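Extracellular ligand-binding receptor (Desulfohalobium retbaense DSM 5692, PDB 5ERE) binds 2-oxo-4-methylpentanoic acid in a periplasmic-binding-protein-like domain and cytosine in a tandem PAS sensor region, probably as an extracellular signalling receptor. Local coordinates at residues E115-L119 with V207-P211; T230-Y234 with G253-V257; D237-M241 with G256-Y260; S305-F310 with H471-V475. All coordinates share one frame; numbering follows the deposited sequence.

Overall arrangement
Interactions 1, 2 and 4 are joined through one mixed sheet, in which strands 205-208, 228-232 and 304-314 lie side by side. E115 OE2 of interaction 1 reaches T230 OG1 of interaction 2 at 2.7 Å, a probable hydrogen bond, and I309 N of interaction 4 meets Y231 O of interaction 2 at 2.8 Å. Interactions 2 and 3 share G256 and V257 on helix 254-271, their centres about 9 Å apart. R210 and P211 of interaction 1 and F255 of interaction 2 line the ketoacid pocket. Interaction 4, centred about 11 Å from interaction 1, joins this ligand-binding part to what is probably the second module of the sensor.

Interaction 1 (E115-L119 with V207-P211); sequences EQEQL and VGTRP. With COI (2-oxo-4-methylpentanoic acid), chain B.
E115 reaches from its helix to the turn that follows strand 205-208 and takes the backbone N-H of R210. E115 OE2 accepts from R210 N at 2.8 Å, through its syn lone pair and with a bent N-H...O angle of 140°. The same oxygen lies 3.3 Å from T209 CB. With CG anti to the backbone N (chi1 -177°) and an extended chain beyond, glutamate is long enough to bring its carboxylate to the turn. OE2 is also hydrogen-bonded to the hydroxyl of T230, so two partners grip this buried oxygen.

The other oxygen acts through water: E115 OE1 accepts from a water at 2.7 Å, and that water accepts from R210 NE at 3.0 Å. The carboxylate and guanidinium planes are 55° apart, and no direct salt bridge forms. R210 bends at chi3 and gives its outer edge to 2-oxo-4-methylpentanoic acid, with R210 NH1 donating to the keto oxygen O3 at 3.0 Å and R210 NH2 to the carboxylate oxygen O2 at 2.8 Å. Arginine suits an alpha-keto acid because its neighbouring N-H groups match the two oxygens. P211 CG sits over the rim of one guanidinium face. E115 is thus a second-shell residue, consistent with a part in positioning R210 through its backbone N-H and the water.

One helical turn further on, L119 CD1 presses on V207 CG1 at 3.5 Å, a tight contact, while its CD2 branch approaches the T209 methyl. Helix 112-123 therefore lies against the end of strand 205-208, with W142 of helix 137-149 touching E115, L119 and T209, and Y308 of strand 304-314 touching E115 and R210.

Interaction 2 (T230-Y234 with G253-V257); sequences TYPSY and GFFGV. With COI (2-oxo-4-methylpentanoic acid), chain B.
Y231 sends its phenol obliquely toward the first turn of helix 254-271, where its hydroxyl OH comes 3.4 Å from F254 CB. Although Y231 OH is also 3.1 Å from F254 N, the angle is too poor for a hydrogen bond. P232 follows with a compact ring whose CG lies 3.7 Å from F254 CD1, the two side chains meeting at about a right angle. Next, Y234 has CG between its backbone N and carbonyl carbon (chi1 61°), which turns the ring back to the helix. V257 CG1 stands over the centre of that ring in a CH-pi contact, 10° off the normal, and V257 CG2 is 3.8 Å from Y234 OH. The two tyrosines are hydrogen-bonded to each other, Y231 OH to Y234 OH at 2.7 Å.

G253 is the N-cap, and E20 of helix 15-32 accepts from both G253 N and G256 N. On the far side of this turn, F255 presents its ring edge to the ketoacid, with F255 CE1 3.4 Å from O3, while F254 CD2 lies over one face of the F255 ring.

Dispersion and CH-pi contacts hold the strand end to the helix. The two buried hydroxyls share one hydrogen bond, in which either could be the donor, and the positive end of the helix may polarise the pair.

Interaction 3 (D237-M241 with G256-Y260); sequences DHPFM and GVEAY
The rings of F240 and Y260 lie obliquely over each other, planes 31° apart and centroids 4.4 Å apart, their side chains running past one another in opposite directions. Each puts its CB on the other's face: F240 CB is 4.0 Å from the centroid of the Y260 ring, and Y260 CB is 3.7 Å from that of F240, a reciprocal pair of CH-pi contacts. At the F240 edge, in plane, lies CE of selenomethionine M241. The H238 ring has P239 CD over the rim of one face and meets Y260 obliquely, H238 CE1 to Y260 CE2 at 3.7 Å.

G256, with no side chain on the side facing F240, presents its backbone to the ring, F240 CZ lying 3.6 Å from G256 O. M241 is bent at chi2 and chi3, which brings its CE to V257 CG2 at 3.7 Å. Helices 239-248 and 254-271 are thereby joined near their N-terminal ends, with A24 and L27 of helix 15-32 also touching F240.

H238 is the N-cap residue of its helix: H238 ND1 accepts from F240 N at 3.1 Å with a nearly straight angle of 167°, though the donor lies somewhat out of the ring plane. An accepting ND1 carries no proton, consistent with a neutral imidazole. Y260 keeps its aromatic body in the apolar cluster and its hydroxyl hydrogen-bonds to E31.

Interaction 4 (S305-F310 with H471-V475); sequences SYPYIF and HNFPV
Y308 and N472 join the two segments through their backbones: Y308 N donates to N472 O at 3.0 Å. The chains come close here, with P307 CA 3.2 Å from N472 O. N472 has a left-handed backbone conformation (phi 79°), one that asparagine tolerates well, and P474 is the centre of an inverse gamma turn, closed by a weak bond from V475 N to F473 O.

Strand 304-314 belongs to the mixed sheet of the periplasmic-binding-protein part, where it pairs antiparallel with strand 228-232. Residues 471-475 instead connect helix 461-470 to strand 476-480 of a separate antiparallel sheet, probably the second PAS-like domain of the tandem sensor. The contact thus probably bridges ligand-binding and sensor regions, and Q118 of helix 112-123 reinforces it by donating to Y308 O and, weakly, to N472 O.

Among the side chains, the P474 ring is wedged against the strand: P474 CD lies 3.3 Å from Y308 O and 3.5 Å from I309 CG2, a tight fit. The I309 side chain crosses the proline at about a right angle, its CG2 branch, anti to the carbonyl carbon, doing the touching. F473 offers its edge, with F473 CE1 3.7 Å from F310 CE2, while L119 and M327 also touch the F310 side chain.

Interaction 1 (E115-L119 with V207-P211)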
loop_
_atom_site.group_PDB
_atom_site.type_symbol
_atom_site.label_atom_id
_atom_site.label_comp_id
_atom_site.label_asym_id
_atom_site.label_seq_id
_atom_site.Cartn_x
_atom_site.Cartn_y
_atom_site.Cartn_z
ATOM N N GLU A 115 4.657 -0.303 4.573
ATOM C CA GLU A 115 5.633 -0.711 3.580
ATOM C C GLU A 115 5.540 -2.231 3.361
ATOM O O GLU A 115 5.661 -2.719 2.230
ATOM C CB GLU A 115 7.069 -0.312 3.994
ATOM C CG GLU A 115 8.101 -0.665 2.914
ATOM C CD GLU A 115 9.522 -0.237 3.233
ATOM O OE1 GLU A 115 9.785 0.200 4.368
ATOM O OE2 GLU A 115 10.391 -0.338 2.332
ATOM N N GLN A 116 5.292 -2.963 4.447
ATOM C CA GLN A 116 5.119 -4.438 4.389
ATOM C C GLN A 116 3.912 -4.871 3.530
ATOM O O GLN A 116 4.015 -5.802 2.714
ATOM C CB GLN A 116 4.972 -4.994 5.811
ATOM C CG GLN A 116 5.161 -6.499 5.883
ATOM C CD GLN A 116 3.924 -7.264 5.459
ATOM O OE1 GLN A 116 2.792 -6.891 5.806
ATOM N NE2 GLN A 116 4.130 -8.328 4.674
ATOM N N GLU A 117 2.791 -4.159 3.681
ATOM C CA GLU A 117 1.589 -4.374 2.857
ATOM C C GLU A 117 1.889 -4.250 1.361
ATOM O O GLU A 117 1.348 -4.990 0.539
ATOM C CB GLU A 117 0.498 -3.367 3.218
ATOM C CG GLU A 117 -0.616 -3.904 4.103
ATOM C CD GLU A 117 -1.270 -2.820 4.947
ATOM O OE1 GLU A 117 -1.639 -1.730 4.407
ATOM O OE2 GLU A 117 -1.390 -3.069 6.168
ATOM N N GLN A 118 2.745 -3.303 1.004
ATOM C CA GLN A 118 3.087 -3.123 -0.398
ATOM C C GLN A 118 4.059 -4.223 -0.871
ATOM O O GLN A 118 3.870 -4.805 -1.940
ATOM C CB GLN A 118 3.675 -1.735 -0.621
ATOM C CG GLN A 118 2.634 -0.617 -0.294
ATOM C CD GLN A 118 3.075 0.768 -0.721
ATOM O OE1 GLN A 118 3.350 1.650 0.122
ATOM N NE2 GLN A 118 3.134 0.980 -2.038
ATOM N N LEU A 119 5.109 -4.473 -0.091
ATOM C CA LEU A 119 6.092 -5.481 -0.445
ATOM C C LEU A 119 5.425 -6.862 -0.628
ATOM O O LEU A 119 5.845 -7.639 -1.486
ATOM C CB LEU A 119 7.197 -5.543 0.627
ATOM C CG LEU A 119 8.366 -6.526 0.439
ATOM C CD1 LEU A 119 9.245 -6.140 -0.719
ATOM C CD2 LEU A 119 9.208 -6.594 1.706
ATOM N N VAL A 207 15.563 -9.339 -2.142
ATOM C CA VAL A 207 14.457 -8.413 -1.918
ATOM C C VAL A 207 14.821 -7.535 -0.727
ATOM O O VAL A 207 15.341 -8.021 0.273
ATOM C CB VAL A 207 13.134 -9.151 -1.637
ATOM C CG1 VAL A 207 11.982 -8.173 -1.416
ATOM C CG2 VAL A 207 12.810 -10.151 -2.761
ATOM N N GLY A 208 14.558 -6.235 -0.825
ATOM C CA GLY A 208 14.876 -5.347 0.276
ATOM C C GLY A 208 13.828 -4.277 0.434
ATOM O O GLY A 208 12.779 -4.335 -0.205
ATOM N N THR A 209 14.125 -3.319 1.308
ATOM C CA THR A 209 13.169 -2.285 1.726
ATOM C C THR A 209 13.863 -0.916 1.650
ATOM O O THR A 209 15.027 -0.812 1.224
ATOM C CB THR A 209 12.622 -2.569 3.166
ATOM O OG1 THR A 209 13.668 -2.453 4.131
ATOM C CG2 THR A 209 11.991 -3.982 3.262
ATOM N N ARG A 210 13.171 0.124 2.107
ATOM C CA ARG A 210 13.585 1.521 1.891
ATOM C C ARG A 210 15.082 1.829 2.120
ATOM O O ARG A 210 15.716 2.420 1.273
ATOM C CB ARG A 210 12.694 2.437 2.781
ATOM C CG ARG A 210 13.187 3.887 2.949
ATOM C CD ARG A 210 12.318 4.627 4.051
ATOM N NE ARG A 210 12.191 3.747 5.209
ATOM C CZ ARG A 210 13.049 3.676 6.215
ATOM N NH1 ARG A 210 14.092 4.470 6.263
ATOM N NH2 ARG A 210 12.865 2.782 7.185
ATOM N N PRO A 211 15.655 1.425 3.262
ATOM C CA PRO A 211 17.063 1.688 3.600
ATOM C C PRO A 211 18.110 1.136 2.631
ATOM O O PRO A 211 19.257 1.588 2.661
ATOM C CB PRO A 211 17.221 0.987 4.956
ATOM C CG PRO A 211 15.850 0.945 5.498
ATOM C CD PRO A 211 15.005 0.645 4.326
HETATM C C1 COI B . 14.799 2.716 10.399
HETATM O O1 COI B . 14.958 2.431 11.615
HETATM O O2 COI B . 13.664 2.753 9.862
HETATM C C2 COI B . 16.003 3.081 9.598
HETATM O O3 COI B . 15.896 3.330 8.412
HETATM C C3 COI B . 17.302 3.149 10.363
HETATM C C4 COI B . 18.441 3.341 9.426
HETATM C C5 COI B . 19.563 3.989 10.209
HETATM C C6 COI B . 18.780 1.946 8.920
HETATM O O HOH W 1 9.387 2.690 5.242
#

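Interaction 2 (T230-Y234 with G253-V257)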
loop_
_atom_site.group_PDB
_atom_site.type_symbol
_atom_site.label_atom_id
_atom_site.label_comp_id
_atom_site.label_asym_id
_atom_site.label_seq_id
_atom_site.Cartn_x
_atom_site.Cartn_y
_atom_site.Cartn_z
ATOM N N THR A 230 11.088 -2.134 -1.964
ATOM C CA THR A 230 10.113 -1.065 -1.819
ATOM C C THR A 230 10.816 0.226 -1.447
ATOM O O THR A 230 11.829 0.217 -0.746
ATOM C CB THR A 230 9.057 -1.402 -0.794
ATOM O OG1 THR A 230 9.644 -2.003 0.358
ATOM C CG2 THR A 230 8.046 -2.334 -1.388
ATOM N N TYR A 231 10.290 1.345 -1.951
ATOM C CA TYR A 231 10.961 2.622 -1.796
ATOM C C TYR A 231 9.960 3.802 -1.993
ATOM O O TYR A 231 9.064 3.713 -2.831
ATOM C CB TYR A 231 12.102 2.730 -2.794
ATOM C CG TYR A 231 13.072 3.814 -2.465
ATOM C CD1 TYR A 231 14.024 3.627 -1.489
ATOM C CD2 TYR A 231 13.032 5.028 -3.136
ATOM C CE1 TYR A 231 14.902 4.627 -1.164
ATOM C CE2 TYR A 231 13.908 6.038 -2.831
ATOM C CZ TYR A 231 14.833 5.842 -1.850
ATOM O OH TYR A 231 15.694 6.847 -1.554
ATOM N N PRO A 232 10.108 4.883 -1.214
ATOM C CA PRO A 232 9.277 6.100 -1.470
ATOM C C PRO A 232 9.342 6.602 -2.890
ATOM O O PRO A 232 10.411 6.615 -3.479
ATOM C CB PRO A 232 9.861 7.141 -0.524
ATOM C CG PRO A 232 10.561 6.344 0.542
ATOM C CD PRO A 232 11.080 5.102 -0.136
ATOM N N SER A 233 8.217 7.014 -3.454
ATOM C CA SER A 233 8.207 7.313 -4.886
ATOM C C SER A 233 8.521 8.760 -5.297
ATOM O O SER A 233 8.136 9.153 -6.388
ATOM C CB SER A 233 6.849 6.961 -5.487
ATOM O OG SER A 233 5.905 7.926 -5.146
ATOM N N TYR A 234 9.235 9.532 -4.486
ATOM C CA TYR A 234 9.502 10.942 -4.849
ATOM C C TYR A 234 10.340 10.999 -6.125
ATOM O O TYR A 234 11.194 10.130 -6.339
ATOM C CB TYR A 234 10.222 11.671 -3.708
ATOM C CG TYR A 234 11.563 11.088 -3.342
ATOM C CD1 TYR A 234 12.699 11.338 -4.114
ATOM C CD2 TYR A 234 11.703 10.289 -2.212
ATOM C CE1 TYR A 234 13.932 10.778 -3.775
ATOM C CE2 TYR A 234 12.930 9.747 -1.865
ATOM C CZ TYR A 234 14.030 9.977 -2.641
ATOM O OH TYR A 234 15.236 9.400 -2.274
ATOM N N GLY A 253 20.277 10.097 -0.782
ATOM C CA GLY A 253 19.212 9.119 -0.761
ATOM C C GLY A 253 18.056 9.534 0.134
ATOM O O GLY A 253 17.907 10.702 0.464
ATOM N N PHE A 254 17.254 8.559 0.540
ATOM C CA PHE A 254 16.027 8.819 1.282
ATOM C C PHE A 254 16.260 9.667 2.508
ATOM O O PHE A 254 15.466 10.577 2.830
ATOM C CB PHE A 254 15.354 7.508 1.750
ATOM C CG PHE A 254 14.358 7.739 2.819
ATOM C CD1 PHE A 254 13.104 8.215 2.494
ATOM C CD2 PHE A 254 14.694 7.571 4.147
ATOM C CE1 PHE A 254 12.176 8.507 3.480
ATOM C CE2 PHE A 254 13.780 7.861 5.140
ATOM C CZ PHE A 254 12.520 8.332 4.803
ATOM N N PHE A 255 17.322 9.351 3.230
ATOM C CA PHE A 255 17.486 9.973 4.530
ATOM C C PHE A 255 17.822 11.455 4.426
ATOM O O PHE A 255 17.337 12.232 5.222
ATOM C CB PHE A 255 18.551 9.258 5.319
ATOM C CG PHE A 255 18.231 7.807 5.543
ATOM C CD1 PHE A 255 17.483 7.419 6.637
ATOM C CD2 PHE A 255 18.657 6.835 4.630
ATOM C CE1 PHE A 255 17.166 6.069 6.862
ATOM C CE2 PHE A 255 18.334 5.474 4.845
ATOM C CZ PHE A 255 17.586 5.102 5.964
ATOM N N GLY A 256 18.678 11.814 3.476
ATOM C CA GLY A 256 18.913 13.212 3.149
ATOM C C GLY A 256 17.636 13.945 2.763
ATOM O O GLY A 256 17.355 15.034 3.270
ATOM N N VAL A 257 16.868 13.354 1.857
ATOM C CA VAL A 257 15.638 13.970 1.351
ATOM C C VAL A 257 14.671 14.214 2.507
ATOM O O VAL A 257 14.091 15.306 2.651
ATOM C CB VAL A 257 14.963 13.072 0.274
ATOM C CG1 VAL A 257 13.536 13.574 -0.082
ATOM C CG2 VAL A 257 15.832 12.966 -0.952
HETATM C C1 COI B . 14.799 2.716 10.399
HETATM O O1 COI B . 14.958 2.431 11.615
HETATM O O2 COI B . 13.664 2.753 9.862
HETATM C C2 COI B . 16.003 3.081 9.598
HETATM O O3 COI B . 15.896 3.330 8.412
HETATM C C3 COI B . 17.302 3.149 10.363
HETATM C C4 COI B . 18.441 3.341 9.426
HETATM C C5 COI B . 19.563 3.989 10.209
HETATM C C6 COI B . 18.780 1.946 8.920
#

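Interaction 3 (D237-M241 with G256-Y260)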
loop_
_atom_site.group_PDB
_atom_site.type_symbol
_atom_site.label_atom_id
_atom_site.label_comp_id
_atom_site.label_asym_id
_atom_site.label_seq_id
_atom_site.Cartn_x
_atom_site.Cartn_y
_atom_site.Cartn_z
ATOM N N ASP A 237 13.188 15.637 -9.384
ATOM C CA ASP A 237 13.120 16.974 -9.954
ATOM C C ASP A 237 13.237 18.083 -8.930
ATOM O O ASP A 237 13.377 19.248 -9.291
ATOM C CB ASP A 237 11.830 17.130 -10.753
ATOM C CG ASP A 237 11.828 16.265 -12.009
ATOM O OD1 ASP A 237 12.925 15.816 -12.425
ATOM O OD2 ASP A 237 10.739 16.031 -12.581
ATOM N N HIS A 238 13.226 17.740 -7.655
ATOM C CA HIS A 238 13.271 18.776 -6.637
ATOM C C HIS A 238 14.665 19.408 -6.593
ATOM O O HIS A 238 15.651 18.685 -6.681
ATOM C CB HIS A 238 12.903 18.195 -5.269
ATOM C CG HIS A 238 12.622 19.240 -4.242
ATOM N ND1 HIS A 238 13.621 19.869 -3.534
ATOM C CD2 HIS A 238 11.458 19.774 -3.802
ATOM C CE1 HIS A 238 13.089 20.757 -2.710
ATOM N NE2 HIS A 238 11.777 20.715 -2.850
ATOM N N PRO A 239 14.755 20.746 -6.456
ATOM C CA PRO A 239 16.037 21.458 -6.389
ATOM C C PRO A 239 17.034 20.996 -5.324
ATOM O O PRO A 239 18.214 21.284 -5.467
ATOM C CB PRO A 239 15.610 22.898 -6.076
ATOM C CG PRO A 239 14.268 23.005 -6.649
ATOM C CD PRO A 239 13.625 21.700 -6.408
ATOM N N PHE A 240 16.564 20.344 -4.265
ATOM C CA PHE A 240 17.436 19.803 -3.233
ATOM C C PHE A 240 18.377 18.728 -3.776
ATOM O O PHE A 240 19.534 18.728 -3.417
ATOM C CB PHE A 240 16.621 19.198 -2.092
ATOM C CG PHE A 240 17.451 18.401 -1.107
ATOM C CD1 PHE A 240 18.288 19.037 -0.206
ATOM C CD2 PHE A 240 17.422 17.032 -1.118
ATOM C CE1 PHE A 240 19.059 18.296 0.688
ATOM C CE2 PHE A 240 18.173 16.298 -0.222
ATOM C CZ PHE A 240 18.988 16.941 0.677
HETATM N N MSE A 241 17.871 17.833 -4.622
HETATM C CA MSE A 241 18.683 16.744 -5.225
HETATM C C MSE A 241 19.961 17.310 -5.841
HETATM O O MSE A 241 21.070 16.938 -5.491
HETATM C CB MSE A 241 17.927 16.012 -6.344
HETATM C CG MSE A 241 16.547 15.597 -6.037
HETATM SE SE MSE A 241 16.578 14.397 -4.560
HETATM C CE MSE A 241 15.247 15.453 -3.647
ATOM N N GLY A 256 18.678 11.814 3.476
ATOM C CA GLY A 256 18.913 13.212 3.149
ATOM C C GLY A 256 17.636 13.945 2.763
ATOM O O GLY A 256 17.355 15.034 3.270
ATOM N N VAL A 257 16.868 13.354 1.857
ATOM C CA VAL A 257 15.638 13.970 1.351
ATOM C C VAL A 257 14.671 14.214 2.507
ATOM O O VAL A 257 14.091 15.306 2.651
ATOM C CB VAL A 257 14.963 13.072 0.274
ATOM C CG1 VAL A 257 13.536 13.574 -0.082
ATOM C CG2 VAL A 257 15.832 12.966 -0.952
ATOM N N GLU A 258 14.504 13.195 3.332
ATOM C CA GLU A 258 13.663 13.282 4.503
ATOM C C GLU A 258 14.125 14.351 5.489
ATOM O O GLU A 258 13.312 15.054 6.094
ATOM C CB GLU A 258 13.627 11.919 5.242
ATOM C CG GLU A 258 12.744 11.929 6.482
ATOM C CD GLU A 258 12.823 10.606 7.292
ATOM O OE1 GLU A 258 13.964 10.142 7.579
ATOM O OE2 GLU A 258 11.743 10.064 7.635
ATOM N N ALA A 259 15.426 14.394 5.719
ATOM C CA ALA A 259 15.980 15.296 6.689
ATOM C C ALA A 259 15.855 16.746 6.162
ATOM O O ALA A 259 15.579 17.650 6.940
ATOM C CB ALA A 259 17.403 14.955 6.987
ATOM N N TYR A 260 15.987 16.940 4.852
ATOM C CA TYR A 260 15.780 18.239 4.256
ATOM C C TYR A 260 14.333 18.725 4.472
ATOM O O TYR A 260 14.116 19.897 4.810
ATOM C CB TYR A 260 16.110 18.221 2.736
ATOM C CG TYR A 260 15.836 19.528 2.052
ATOM C CD1 TYR A 260 16.794 20.534 2.043
ATOM C CD2 TYR A 260 14.613 19.772 1.416
ATOM C CE1 TYR A 260 16.545 21.777 1.417
ATOM C CE2 TYR A 260 14.357 21.006 0.791
ATOM C CZ TYR A 260 15.327 21.991 0.793
ATOM O OH TYR A 260 15.092 23.198 0.162
#

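Interaction 4 (S305-F310 with H471-V475)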
loop_
_atom_site.group_PDB
_atom_site.type_symbol
_atom_site.label_atom_id
_atom_site.label_comp_id
_atom_site.label_asym_id
_atom_site.label_seq_id
_atom_site.Cartn_x
_atom_site.Cartn_y
_atom_site.Cartn_z
ATOM N N SER A 305 2.518 10.002 5.789
ATOM C CA SER A 305 2.187 9.003 4.781
ATOM C C SER A 305 2.496 9.588 3.398
ATOM O O SER A 305 2.209 10.754 3.121
ATOM C CB SER A 305 0.709 8.600 4.914
ATOM O OG SER A 305 0.236 7.988 3.750
ATOM N N TYR A 306 3.092 8.766 2.542
ATOM C CA TYR A 306 3.336 9.141 1.157
ATOM C C TYR A 306 3.560 7.851 0.353
ATOM O O TYR A 306 3.927 6.812 0.923
ATOM C CB TYR A 306 4.528 10.076 1.026
ATOM C CG TYR A 306 5.711 9.818 1.927
ATOM C CD1 TYR A 306 5.817 10.439 3.162
ATOM C CD2 TYR A 306 6.760 8.996 1.516
ATOM C CE1 TYR A 306 6.898 10.261 3.969
ATOM C CE2 TYR A 306 7.867 8.791 2.341
ATOM C CZ TYR A 306 7.916 9.413 3.575
ATOM O OH TYR A 306 8.988 9.299 4.430
ATOM N N PRO A 307 3.319 7.906 -0.954
ATOM C CA PRO A 307 3.334 6.623 -1.677
ATOM C C PRO A 307 4.736 6.007 -1.876
ATOM O O PRO A 307 5.756 6.704 -1.839
ATOM C CB PRO A 307 2.686 6.976 -3.021
ATOM C CG PRO A 307 2.898 8.497 -3.171
ATOM C CD PRO A 307 2.830 9.035 -1.790
ATOM N N TYR A 308 4.741 4.680 -2.032
ATOM C CA TYR A 308 5.921 3.871 -2.310
ATOM C C TYR A 308 5.735 3.150 -3.647
ATOM O O TYR A 308 4.591 2.911 -4.118
ATOM C CB TYR A 308 6.177 2.790 -1.210
ATOM C CG TYR A 308 6.918 3.237 0.028
ATOM C CD1 TYR A 308 6.585 4.412 0.687
ATOM C CD2 TYR A 308 7.935 2.480 0.550
ATOM C CE1 TYR A 308 7.261 4.811 1.824
ATOM C CE2 TYR A 308 8.614 2.866 1.671
ATOM C CZ TYR A 308 8.265 4.063 2.304
ATOM O OH TYR A 308 8.923 4.481 3.414
ATOM N N ILE A 309 6.869 2.777 -4.235
ATOM C CA ILE A 309 6.885 1.977 -5.444
ATOM C C ILE A 309 7.889 0.843 -5.286
ATOM O O ILE A 309 8.718 0.831 -4.362
ATOM C CB ILE A 309 7.281 2.750 -6.692
ATOM C CG1 ILE A 309 8.572 3.545 -6.434
ATOM C CG2 ILE A 309 6.156 3.640 -7.096
ATOM C CD1 ILE A 309 9.309 4.001 -7.687
ATOM N N PHE A 310 7.810 -0.075 -6.223
ATOM C CA PHE A 310 8.888 -1.036 -6.418
ATOM C C PHE A 310 10.010 -0.493 -7.273
ATOM O O PHE A 310 9.783 0.151 -8.308
ATOM C CB PHE A 310 8.330 -2.303 -7.022
ATOM C CG PHE A 310 7.586 -3.129 -6.039
ATOM C CD1 PHE A 310 8.270 -3.910 -5.135
ATOM C CD2 PHE A 310 6.202 -3.115 -6.004
ATOM C CE1 PHE A 310 7.580 -4.685 -4.202
ATOM C CE2 PHE A 310 5.508 -3.886 -5.082
ATOM C CZ PHE A 310 6.206 -4.663 -4.177
ATOM N N HIS A 471 -3.809 0.820 -2.699
ATOM C CA HIS A 471 -3.459 1.575 -1.503
ATOM C C HIS A 471 -1.928 1.829 -1.396
ATOM O O HIS A 471 -1.112 0.892 -1.306
ATOM C CB HIS A 471 -4.005 0.822 -0.265
ATOM C CG HIS A 471 -3.917 1.598 1.009
ATOM N ND1 HIS A 471 -4.249 2.944 1.087
ATOM C CD2 HIS A 471 -3.521 1.241 2.248
ATOM C CE1 HIS A 471 -4.046 3.369 2.317
ATOM N NE2 HIS A 471 -3.612 2.353 3.046
ATOM N N ASN A 472 -1.575 3.109 -1.479
ATOM C CA ASN A 472 -0.234 3.672 -1.230
ATOM C C ASN A 472 0.731 3.490 -2.406
ATOM O O ASN A 472 1.877 3.878 -2.314
ATOM C CB ASN A 472 0.373 3.104 0.081
ATOM C CG ASN A 472 -0.234 3.741 1.326
ATOM O OD1 ASN A 472 -0.497 4.935 1.340
ATOM N ND2 ASN A 472 -0.443 2.950 2.380
ATOM N N PHE A 473 0.236 2.970 -3.524
ATOM C CA PHE A 473 0.975 2.994 -4.778
ATOM C C PHE A 473 0.539 4.244 -5.526
ATOM O O PHE A 473 -0.638 4.610 -5.469
ATOM C CB PHE A 473 0.708 1.767 -5.644
ATOM C CG PHE A 473 1.274 0.491 -5.103
ATOM C CD1 PHE A 473 2.573 0.137 -5.387
ATOM C CD2 PHE A 473 0.499 -0.362 -4.301
ATOM C CE1 PHE A 473 3.118 -1.058 -4.892
ATOM C CE2 PHE A 473 1.043 -1.569 -3.812
ATOM C CZ PHE A 473 2.355 -1.901 -4.115
ATOM N N PRO A 474 1.463 4.879 -6.253
ATOM C CA PRO A 474 1.028 6.063 -7.023
ATOM C C PRO A 474 0.402 5.689 -8.360
ATOM O O PRO A 474 0.963 5.940 -9.405
ATOM C CB PRO A 474 2.337 6.837 -7.224
ATOM C CG PRO A 474 3.350 5.704 -7.416
ATOM C CD PRO A 474 2.913 4.658 -6.363
ATOM N N VAL A 475 -0.767 5.080 -8.323
ATOM C CA VAL A 475 -1.450 4.620 -9.523
ATOM C C VAL A 475 -2.926 4.806 -9.276
ATOM O O VAL A 475 -3.338 4.922 -8.139
ATOM C CB VAL A 475 -1.192 3.092 -9.854
ATOM C CG1 VAL A 475 0.272 2.764 -9.837
ATOM C CG2 VAL A 475 -1.957 2.184 -8.871
#